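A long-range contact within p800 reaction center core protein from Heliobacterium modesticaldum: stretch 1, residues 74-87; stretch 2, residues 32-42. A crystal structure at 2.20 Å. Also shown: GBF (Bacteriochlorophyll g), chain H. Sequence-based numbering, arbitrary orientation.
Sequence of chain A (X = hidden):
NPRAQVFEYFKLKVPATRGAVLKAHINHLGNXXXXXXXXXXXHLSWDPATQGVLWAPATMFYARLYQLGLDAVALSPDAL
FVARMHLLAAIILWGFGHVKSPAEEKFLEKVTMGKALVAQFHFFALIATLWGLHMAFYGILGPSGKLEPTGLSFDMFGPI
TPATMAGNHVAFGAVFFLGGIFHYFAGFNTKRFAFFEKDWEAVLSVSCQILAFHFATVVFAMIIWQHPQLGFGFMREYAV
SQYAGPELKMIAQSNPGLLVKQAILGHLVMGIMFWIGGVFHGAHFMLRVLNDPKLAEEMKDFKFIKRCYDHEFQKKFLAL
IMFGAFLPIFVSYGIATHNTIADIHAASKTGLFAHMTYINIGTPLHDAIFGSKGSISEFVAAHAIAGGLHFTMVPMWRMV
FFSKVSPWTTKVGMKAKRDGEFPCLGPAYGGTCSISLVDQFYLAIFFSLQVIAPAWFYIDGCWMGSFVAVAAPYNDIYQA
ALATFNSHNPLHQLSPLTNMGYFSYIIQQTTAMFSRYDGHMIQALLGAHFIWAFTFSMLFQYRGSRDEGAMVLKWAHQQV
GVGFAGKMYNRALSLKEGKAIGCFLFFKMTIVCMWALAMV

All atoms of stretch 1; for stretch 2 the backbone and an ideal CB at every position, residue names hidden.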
# COMPACT_ATOMS: atom_id res chain seq x y z
N ALA A 74 -4.04 -12.77 37.99
CA ALA A 74 -5.26 -12.59 37.23
C ALA A 74 -6.48 -12.86 38.09
O ALA A 74 -6.56 -13.88 38.80
CB ALA A 74 -5.28 -13.52 36.03
N LEU A 75 -7.42 -11.91 38.07
CA LEU A 75 -8.70 -12.03 38.75
C LEU A 75 -8.53 -12.24 40.25
O LEU A 75 -9.36 -12.89 40.89
CB LEU A 75 -9.54 -13.16 38.13
CG LEU A 75 -9.85 -13.00 36.63
CD1 LEU A 75 -10.63 -14.22 36.14
CD2 LEU A 75 -10.66 -11.73 36.36
N SER A 76 -7.47 -11.68 40.86
CA SER A 76 -7.29 -11.83 42.30
C SER A 76 -8.36 -11.06 43.06
O SER A 76 -9.05 -10.21 42.49
CB SER A 76 -5.93 -11.31 42.74
OG SER A 76 -5.92 -9.87 42.68
N PRO A 77 -8.51 -11.33 44.37
CA PRO A 77 -9.45 -10.52 45.15
C PRO A 77 -9.12 -9.04 45.10
O PRO A 77 -10.04 -8.22 45.02
CB PRO A 77 -9.34 -11.12 46.57
CG PRO A 77 -8.93 -12.58 46.34
CD PRO A 77 -8.00 -12.50 45.12
N ASP A 78 -7.85 -8.65 45.09
CA ASP A 78 -7.51 -7.23 44.95
C ASP A 78 -7.98 -6.68 43.60
O ASP A 78 -8.59 -5.61 43.53
CB ASP A 78 -6.00 -7.04 45.09
CG ASP A 78 -5.50 -7.17 46.50
OD1 ASP A 78 -6.29 -7.03 47.47
OD2 ASP A 78 -4.28 -7.37 46.64
N ALA A 79 -7.66 -7.40 42.52
CA ALA A 79 -8.03 -6.95 41.18
C ALA A 79 -9.54 -6.79 41.06
O ALA A 79 -10.03 -5.79 40.51
CB ALA A 79 -7.51 -7.93 40.13
N LEU A 80 -10.30 -7.76 41.58
CA LEU A 80 -11.76 -7.68 41.50
C LEU A 80 -12.30 -6.54 42.35
O LEU A 80 -13.20 -5.82 41.92
CB LEU A 80 -12.39 -9.02 41.91
CG LEU A 80 -12.13 -10.21 40.99
CD1 LEU A 80 -12.81 -11.43 41.58
CD2 LEU A 80 -12.66 -9.97 39.62
N PHE A 81 -11.78 -6.35 43.55
CA PHE A 81 -12.25 -5.23 44.34
C PHE A 81 -11.99 -3.92 43.62
O PHE A 81 -12.87 -3.05 43.56
CB PHE A 81 -11.59 -5.22 45.72
CG PHE A 81 -11.91 -3.99 46.54
CD1 PHE A 81 -13.12 -3.86 47.21
CD2 PHE A 81 -10.98 -2.97 46.66
CE1 PHE A 81 -13.40 -2.73 47.99
CE2 PHE A 81 -11.25 -1.84 47.42
CZ PHE A 81 -12.46 -1.72 48.09
N VAL A 82 -10.80 -3.75 43.05
CA VAL A 82 -10.52 -2.54 42.29
C VAL A 82 -11.46 -2.42 41.10
O VAL A 82 -12.00 -1.34 40.82
CB VAL A 82 -9.04 -2.51 41.86
CG1 VAL A 82 -8.77 -1.31 40.92
CG2 VAL A 82 -8.13 -2.42 43.06
N ALA A 83 -11.68 -3.51 40.38
CA ALA A 83 -12.50 -3.41 39.18
C ALA A 83 -13.94 -3.07 39.52
O ALA A 83 -14.57 -2.26 38.83
CB ALA A 83 -12.42 -4.71 38.39
N ARG A 84 -14.48 -3.65 40.60
CA ARG A 84 -15.88 -3.45 40.96
C ARG A 84 -16.11 -2.06 41.53
O ARG A 84 -17.17 -1.47 41.30
CB ARG A 84 -16.31 -4.50 41.97
CG ARG A 84 -16.43 -5.86 41.37
CD ARG A 84 -16.49 -6.94 42.47
NE ARG A 84 -16.45 -8.23 41.80
CZ ARG A 84 -16.37 -9.40 42.41
NH1 ARG A 84 -16.30 -9.45 43.72
NH2 ARG A 84 -16.33 -10.50 41.69
N MET A 85 -15.15 -1.52 42.26
CA MET A 85 -15.31 -0.15 42.73
C MET A 85 -15.26 0.85 41.58
O MET A 85 -15.94 1.87 41.62
CB MET A 85 -14.25 0.18 43.78
CG MET A 85 -14.33 -0.71 45.02
SD MET A 85 -15.54 -0.09 46.18
CE MET A 85 -17.11 -0.54 45.50
N HIS A 86 -14.43 0.60 40.56
CA HIS A 86 -14.40 1.52 39.43
C HIS A 86 -15.66 1.42 38.59
O HIS A 86 -16.06 2.41 37.97
CB HIS A 86 -13.17 1.27 38.56
CG HIS A 86 -11.94 1.82 39.17
ND1 HIS A 86 -11.24 1.16 40.16
CD2 HIS A 86 -11.34 3.01 39.02
CE1 HIS A 86 -10.22 1.90 40.54
NE2 HIS A 86 -10.26 3.03 39.87
N LEU A 87 -16.26 0.23 38.53
CA LEU A 87 -17.54 0.08 37.86
C LEU A 87 -18.62 0.86 38.59
O LEU A 87 -19.42 1.57 37.96
CB LEU A 87 -17.92 -1.39 37.76
CG LEU A 87 -19.26 -1.65 37.06
CD1 LEU A 87 -19.24 -1.21 35.62
CD2 LEU A 87 -19.58 -3.10 37.13
N UNK A 32 -13.65 6.59 31.65
CA UNK A 32 -12.34 6.29 32.19
C UNK A 32 -12.46 5.21 33.25
O UNK A 32 -11.83 4.15 33.17
CB UNK A 32 -11.69 7.55 32.77
N UNK A 33 -13.31 5.45 34.25
CA UNK A 33 -13.48 4.45 35.29
C UNK A 33 -13.96 3.12 34.70
O UNK A 33 -13.55 2.05 35.16
CB UNK A 33 -14.47 4.95 36.35
N UNK A 34 -14.81 3.16 33.68
CA UNK A 34 -15.38 1.93 33.15
C UNK A 34 -14.32 1.08 32.43
O UNK A 34 -14.34 -0.16 32.51
CB UNK A 34 -16.53 2.26 32.20
N UNK A 35 -13.41 1.73 31.70
CA UNK A 35 -12.36 0.98 31.01
C UNK A 35 -11.49 0.25 32.01
O UNK A 35 -11.10 -0.90 31.77
CB UNK A 35 -11.50 1.91 30.15
N UNK A 36 -11.14 0.91 33.12
CA UNK A 36 -10.37 0.27 34.18
C UNK A 36 -11.10 -0.97 34.71
O UNK A 36 -10.49 -2.02 34.89
CB UNK A 36 -10.11 1.26 35.32
N UNK A 37 -12.41 -0.85 34.97
CA UNK A 37 -13.14 -1.99 35.52
C UNK A 37 -13.25 -3.12 34.50
O UNK A 37 -13.09 -4.29 34.86
CB UNK A 37 -14.53 -1.56 35.98
N UNK A 38 -13.45 -2.78 33.22
CA UNK A 38 -13.58 -3.81 32.19
C UNK A 38 -12.28 -4.59 32.03
O UNK A 38 -12.27 -5.83 32.01
CB UNK A 38 -13.98 -3.18 30.85
N UNK A 39 -11.15 -3.87 31.94
CA UNK A 39 -9.90 -4.49 31.50
C UNK A 39 -9.20 -5.25 32.62
O UNK A 39 -8.32 -6.07 32.33
CB UNK A 39 -8.96 -3.42 30.94
N UNK A 40 -9.57 -5.05 33.88
CA UNK A 40 -9.10 -5.93 34.96
C UNK A 40 -9.81 -7.28 35.01
O UNK A 40 -9.33 -8.19 35.69
CB UNK A 40 -9.28 -5.23 36.31
N UNK A 41 -10.90 -7.44 34.27
CA UNK A 41 -11.77 -8.61 34.39
C UNK A 41 -11.86 -9.39 33.08
O UNK A 41 -11.87 -10.62 33.11
CB UNK A 41 -13.17 -8.18 34.83
N UNK A 42 -11.97 -8.71 31.95
CA UNK A 42 -12.16 -9.33 30.65
C UNK A 42 -10.92 -9.10 29.78
O UNK A 42 -10.09 -8.24 30.06
CB UNK A 42 -13.41 -8.78 29.97
MG GBF H . -18.59 -8.28 33.01
CHA GBF H . -17.81 -9.69 36.12
CHB GBF H . -20.03 -11.13 32.17
CHC GBF H . -19.97 -6.47 30.43
CHD GBF H . -17.16 -5.24 34.25
NA GBF H . -18.83 -10.04 33.92
C1A GBF H . -18.48 -10.54 35.10
C2A GBF H . -18.90 -11.94 35.50
C3A GBF H . -19.25 -12.42 34.10
C4A GBF H . -19.38 -11.12 33.35
CMA GBF H . -18.16 -13.29 33.50
CAA GBF H . -20.08 -12.07 36.49
CBA GBF H . -21.31 -11.31 36.04
CGA GBF H . -22.40 -11.43 37.08
O1A GBF H . -22.29 -12.24 38.00
O2A GBF H . -23.69 -10.77 36.87
NB GBF H . -19.86 -8.74 31.51
C1B GBF H . -20.33 -9.98 31.27
C2B GBF H . -21.12 -9.91 30.13
C3B GBF H . -21.08 -8.60 29.68
C4B GBF H . -20.27 -7.90 30.57
CMB GBF H . -21.84 -11.08 29.53
CAB GBF H . -21.76 -8.01 28.49
CBB GBF H . -22.64 -8.58 27.71
NC GBF H . -18.53 -6.32 32.47
C1C GBF H . -19.13 -5.76 31.41
C2C GBF H . -19.06 -4.32 31.03
C3C GBF H . -18.20 -4.11 32.22
C4C GBF H . -17.92 -5.24 33.00
CMC GBF H . -18.43 -4.12 29.67
CAC GBF H . -17.67 -2.77 32.59
CBC GBF H . -17.96 -1.55 31.74
ND GBF H . -17.72 -7.54 34.67
C1D GBF H . -17.18 -6.42 35.14
C2D GBF H . -16.58 -6.35 36.64
C3D GBF H . -16.93 -7.68 36.82
C4D GBF H . -17.57 -8.37 35.76
CMD GBF H . -15.92 -5.36 37.54
CAD GBF H . -16.69 -8.66 37.89
OBD GBF H . -16.31 -8.56 39.11
CBD GBF H . -17.31 -9.95 37.50
CGD GBF H . -16.33 -11.09 37.71
O1D GBF H . -15.61 -11.59 36.86
O2D GBF H . -16.23 -11.62 39.03
CED GBF H . -16.06 -13.03 39.18

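The two helices run nearly antiparallel, at 149°, their axes approaching to 7.7 Å. The backbones come closest at position 37, whose CA is 4.0 Å from Ala83 CA, and bulk is least tolerated there.

At position 32 the ideal CB has nothing of stretch 1 within 5.5 Å, and stretch 1 does not choose among side chains there. The residue is Val32.

Position 33 is helical, and its CA-to-CB bond points sideways, yet the ideal CB already lies 3.4 Å from the backbone O of His86. Little room remains in that direction, so alanine or glycine would fit easily, with serine possible. Ala33 is deposited; its methyl packs against the carbonyl, Ala33 CB to His86 O 3.4 Å.

Positions 34 and 35 find no atom of stretch 1 near their ideal CB, and many helix-compatible residues would do. They are Ala34 and Met35.

Position 36 points toward stretch 1, its ideal CB 4.3 Å from His86 CD2. The imidazole is held in place by a hydrogen bond from its ND1 to Val82 O, 2.7 Å, and presents a flat face. A medium aliphatic group such as valine, isoleucine or leucine could cover it. Val36 does so: with chi1 at t, its CG1 stands 4.0 Å from the centroid of the His86 ring, 12° off the normal, in a CH-pi contact.

Position 37 is the tightest. Its ideal CB is 2.9 Å from Ala83 O, a distance short enough to clash, and 3.6 Å from Leu87 N. Glycine, alanine or serine are the natural candidates. Ser37 occupies it, with its CB still 2.9 Å from Ala83 O. Its OG, at chi1 p, donates to Ala34 O at 3.0 Å, which satisfies the hydroxyl within its own helix; no hydrogen bond crosses between the stretches.

Positions 38 and 39 point away from stretch 1, so it sets little limit on size. At 38 the macrocycle lies nearby and favors an apolar group: Phe38 brings CD1 to 3.6 Å from GBF CMC. Position 39 is Ile39.

Position 40 points toward stretch 1, its ideal CB 3.8 Å from Ala83 CB and 4.3 Å from Ala79 O. The two alanines leave space for a longer apolar chain, leucine or methionine for example. Leu40, m and t, extends CD1 to 3.7 Å from Val82 CG1.

Position 41 points sideways, its ideal CB 4.6 Å from Leu75 CD2, 5.0 Å from Ala83 CB and 5.1 Å from Leu80 CD2. This apolar setting suits valine, isoleucine or leucine. In Val41, CG2 reaches 3.7 Å from Ala83 CB and 4.1 Å from Leu80 CD2, while CG1 lies 3.4 Å from GBF O1D.

Position 42 points away from stretch 1, but the magnesium, GBF MG, is 6.0 Å from the ideal CB of 42, within reach of an imidazole, so a metal-binding side chain such as histidine is attractive. His42 ligates it, NE2 to GBF MG 2.5 Å. Arg84 holds the same pigment from stretch 1, its NE donating to GBF OBD at 2.7 Å.

Stretch 2, residues 32-42: VAAMVSFILVH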
# COMPACT_ATOMS: atom_id res chain seq x y z
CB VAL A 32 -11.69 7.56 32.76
CG1 VAL A 32 -10.33 7.26 33.45
CG2 VAL A 32 -11.54 8.65 31.65
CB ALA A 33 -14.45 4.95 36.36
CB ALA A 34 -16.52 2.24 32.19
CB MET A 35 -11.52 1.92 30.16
CG MET A 35 -10.35 1.23 29.43
SD MET A 35 -9.71 2.37 28.20
CE MET A 35 -7.98 1.80 27.99
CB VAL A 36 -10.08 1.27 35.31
CG1 VAL A 36 -9.43 0.60 36.48
CG2 VAL A 36 -9.13 2.32 34.82
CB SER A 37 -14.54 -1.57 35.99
OG SER A 37 -15.47 -1.48 34.91
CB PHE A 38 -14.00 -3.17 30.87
CG PHE A 38 -13.96 -4.11 29.70
CD1 PHE A 38 -14.96 -5.04 29.54
CD2 PHE A 38 -12.94 -4.07 28.79
CE1 PHE A 38 -14.95 -5.90 28.49
CE2 PHE A 38 -12.92 -4.95 27.71
CZ PHE A 38 -13.92 -5.87 27.57
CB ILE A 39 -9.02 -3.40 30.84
CG1 ILE A 39 -7.97 -4.03 29.98
CG2 ILE A 39 -8.33 -2.47 31.85
CD1 ILE A 39 -8.55 -4.83 28.76
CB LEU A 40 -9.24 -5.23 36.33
CG LEU A 40 -8.33 -3.99 36.50
CD1 LEU A 40 -8.61 -3.28 37.81
CD2 LEU A 40 -6.86 -4.35 36.41
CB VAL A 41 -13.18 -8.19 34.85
CG1 VAL A 41 -14.16 -9.36 34.79
CG2 VAL A 41 -13.11 -7.67 36.27
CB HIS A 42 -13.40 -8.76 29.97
CG HIS A 42 -14.65 -9.01 30.71
ND1 HIS A 42 -15.26 -10.24 30.74
CD2 HIS A 42 -15.41 -8.19 31.48
CE1 HIS A 42 -16.35 -10.17 31.49
NE2 HIS A 42 -16.45 -8.94 31.96
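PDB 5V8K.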